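Local coordinates for UPF0255 protein frsA (Vibrio vulnificus, PDB 4I4C), which probably hydrolyses carboxylic esters, as a member of the FrsA family of the alpha/beta-hydrolase clan, and appears not to be a cofactor-independent pyruvate decarboxylase, at residues L55-Q60 against A135-L140. Residues are numbered along the deposited sequence; the frame is centred on the assembly and turned at random.
Sequences LQWVWQ and AGYPHL
Trp57 and Tyr137 form a T-shaped aromatic pair that bridges helix 54-60 and the turn leaving helix 121-136, and it illustrates how one pair of large rings can join backbones whose nearest CA atoms, those of the same two residues, are still 11.3 Å apart. The benzene half of the indole comes edge-on to the phenol face, with the planes at 84° and the six-membered ring centroids 5.3 Å apart. Leading the approach, Trp57 CZ2 lies 3.7 Å from Tyr137 CD2, over the rim of the phenol and not its middle; CH2 follows beside it. With CG anti to the backbone N (chi1 166°) the Tyr137 ring is carried toward the helix, and a chi2 of 87° turns its face to the indole. Pro138 CB, which follows a cis peptide bond, lies over the opposite face, so the phenol has the indole edge on one side and this carbon, near the rim, on the other. At the rim of the ring, Tyr137 OH is hydrogen-bonded to Asn51 O, which helps to fix its position.

Beside the indole on the same helix, Gln56 NE2 donates a nearly straight bond of 2.8 Å to Gln60 OE1, reaching it from above the carbonyl plane. Gln60 NE2 bonds in turn to Asp208 O. Both glutamines, with Trp59, line the pocket occupied by a polyether, probably from the crystallisation liquor. Buried in the protein, the aromatic pair has Ile134 of helix 121-136 against Trp57 and Met315 of helix 314-323 against Tyr137, while helix 394-413 packs against Leu55, Gln56 and Trp59 of helix 54-60.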
loop_
_atom_site.group_PDB
_atom_site.type_symbol
_atom_site.label_atom_id
_atom_site.label_comp_id
_atom_site.label_asym_id
_atom_site.label_seq_id
_atom_site.Cartn_x
_atom_site.Cartn_y
_atom_site.Cartn_z
ATOM N N LEU A 55 -2.138 -3.363 -13.970
ATOM C CA LEU A 55 -0.680 -3.391 -14.105
ATOM C C LEU A 55 0.058 -3.469 -12.758
ATOM O O LEU A 55 1.083 -4.140 -12.651
ATOM C CB LEU A 55 -0.191 -2.191 -14.935
ATOM C CG LEU A 55 -0.703 -2.247 -16.379
ATOM C CD1 LEU A 55 -0.199 -1.103 -17.243
ATOM C CD2 LEU A 55 -0.295 -3.544 -16.989
ATOM N N GLN A 56 -0.465 -2.799 -11.733
ATOM C CA GLN A 56 0.138 -2.890 -10.399
ATOM C C GLN A 56 0.054 -4.320 -9.868
ATOM O O GLN A 56 1.019 -4.871 -9.358
ATOM C CB GLN A 56 -0.545 -1.939 -9.420
ATOM C CG GLN A 56 0.117 -1.889 -8.052
ATOM C CD GLN A 56 -0.785 -1.291 -6.978
ATOM O OE1 GLN A 56 -1.153 -0.125 -7.045
ATOM N NE2 GLN A 56 -1.143 -2.098 -5.985
ATOM N N TRP A 57 -1.123 -4.916 -9.981
ATOM C CA TRP A 57 -1.324 -6.267 -9.463
ATOM C C TRP A 57 -0.444 -7.292 -10.189
ATOM O O TRP A 57 0.122 -8.182 -9.559
ATOM C CB TRP A 57 -2.811 -6.627 -9.465
ATOM C CG TRP A 57 -3.581 -5.797 -8.491
ATOM C CD1 TRP A 57 -3.123 -5.294 -7.307
ATOM C CD2 TRP A 57 -4.932 -5.336 -8.624
ATOM N NE1 TRP A 57 -4.110 -4.567 -6.689
ATOM C CE2 TRP A 57 -5.233 -4.584 -7.474
ATOM C CE3 TRP A 57 -5.918 -5.494 -9.600
ATOM C CZ2 TRP A 57 -6.479 -3.977 -7.275
ATOM C CZ3 TRP A 57 -7.155 -4.896 -9.396
ATOM C CH2 TRP A 57 -7.420 -4.147 -8.243
ATOM N N VAL A 58 -0.288 -7.134 -11.498
ATOM C CA VAL A 58 0.593 -8.007 -12.273
ATOM C C VAL A 58 2.048 -7.824 -11.826
ATOM O O VAL A 58 2.741 -8.786 -11.556
ATOM C CB VAL A 58 0.458 -7.729 -13.780
ATOM C CG1 VAL A 58 1.584 -8.395 -14.561
ATOM C CG2 VAL A 58 -0.908 -8.184 -14.275
ATOM N N TRP A 59 2.484 -6.574 -11.736
ATOM C CA TRP A 59 3.788 -6.236 -11.164
ATOM C C TRP A 59 4.019 -6.930 -9.811
ATOM O O TRP A 59 5.070 -7.520 -9.568
ATOM C CB TRP A 59 3.871 -4.722 -11.002
ATOM C CG TRP A 59 5.223 -4.189 -10.680
ATOM C CD1 TRP A 59 6.429 -4.695 -11.077
ATOM C CD2 TRP A 59 5.513 -3.026 -9.887
ATOM N NE1 TRP A 59 7.451 -3.921 -10.578
ATOM C CE2 TRP A 59 6.916 -2.886 -9.851
ATOM C CE3 TRP A 59 4.721 -2.090 -9.204
ATOM C CZ2 TRP A 59 7.546 -1.845 -9.158
ATOM C CZ3 TRP A 59 5.351 -1.053 -8.514
ATOM C CH2 TRP A 59 6.748 -0.943 -8.498
ATOM N N GLN A 60 3.023 -6.866 -8.936
ATOM C CA GLN A 60 3.089 -7.522 -7.632
ATOM C C GLN A 60 3.067 -9.058 -7.683
ATOM O O GLN A 60 3.424 -9.718 -6.704
ATOM C CB GLN A 60 1.959 -7.009 -6.729
ATOM C CG GLN A 60 2.105 -5.546 -6.398
ATOM C CD GLN A 60 0.946 -4.980 -5.616
ATOM O OE1 GLN A 60 -0.085 -4.649 -6.182
ATOM N NE2 GLN A 60 1.121 -4.841 -4.305
ATOM N N ALA A 135 -8.791 -9.347 -3.131
ATOM C CA ALA A 135 -10.183 -9.649 -2.768
ATOM C C ALA A 135 -10.743 -8.641 -1.757
ATOM O O ALA A 135 -11.909 -8.251 -1.827
ATOM C CB ALA A 135 -10.306 -11.081 -2.223
ATOM N N GLY A 136 -9.906 -8.215 -0.812
ATOM C CA GLY A 136 -10.357 -7.295 0.213
ATOM C C GLY A 136 -10.208 -5.827 -0.178
ATOM O O GLY A 136 -10.815 -4.935 0.428
ATOM N N TYR A 137 -9.374 -5.573 -1.175
ATOM C CA TYR A 137 -9.140 -4.200 -1.638
ATOM C C TYR A 137 -10.475 -3.541 -1.941
ATOM O O TYR A 137 -11.341 -4.170 -2.585
ATOM C CB TYR A 137 -8.271 -4.243 -2.897
ATOM C CG TYR A 137 -8.190 -2.968 -3.714
ATOM C CD1 TYR A 137 -7.241 -1.982 -3.427
ATOM C CD2 TYR A 137 -9.017 -2.776 -4.817
ATOM C CE1 TYR A 137 -7.151 -0.826 -4.205
ATOM C CE2 TYR A 137 -8.934 -1.627 -5.597
ATOM C CZ TYR A 137 -7.996 -0.653 -5.292
ATOM O OH TYR A 137 -7.908 0.491 -6.081
ATOM N N PRO A 138 -10.653 -2.281 -1.493
ATOM C CA PRO A 138 -9.654 -1.422 -0.835
ATOM C C PRO A 138 -9.669 -1.433 0.704
ATOM O O PRO A 138 -9.257 -0.445 1.332
ATOM C CB PRO A 138 -10.060 -0.035 -1.313
ATOM C CG PRO A 138 -11.568 -0.115 -1.287
ATOM C CD PRO A 138 -11.878 -1.524 -1.806
ATOM N N HIS A 139 -10.150 -2.511 1.310
ATOM C CA HIS A 139 -9.989 -2.707 2.754
ATOM C C HIS A 139 -10.721 -1.666 3.595
ATOM O O HIS A 139 -10.138 -1.034 4.480
ATOM C CB HIS A 139 -8.500 -2.759 3.110
ATOM C CG HIS A 139 -7.724 -3.680 2.226
ATOM N ND1 HIS A 139 -7.925 -5.044 2.223
ATOM C CD2 HIS A 139 -6.762 -3.435 1.305
ATOM C CE1 HIS A 139 -7.118 -5.601 1.340
ATOM N NE2 HIS A 139 -6.398 -4.648 0.772
ATOM N N LEU A 140 -11.996 -1.473 3.279
ATOM C CA LEU A 140 -12.888 -0.657 4.087
ATOM C C LEU A 140 -13.133 -1.377 5.408
ATOM O O LEU A 140 -13.306 -2.599 5.424
ATOM C CB LEU A 140 -14.204 -0.432 3.351
ATOM C CG LEU A 140 -14.098 0.383 2.053
ATOM C CD1 LEU A 140 -15.479 0.782 1.573
ATOM C CD2 LEU A 140 -13.219 1.616 2.235
#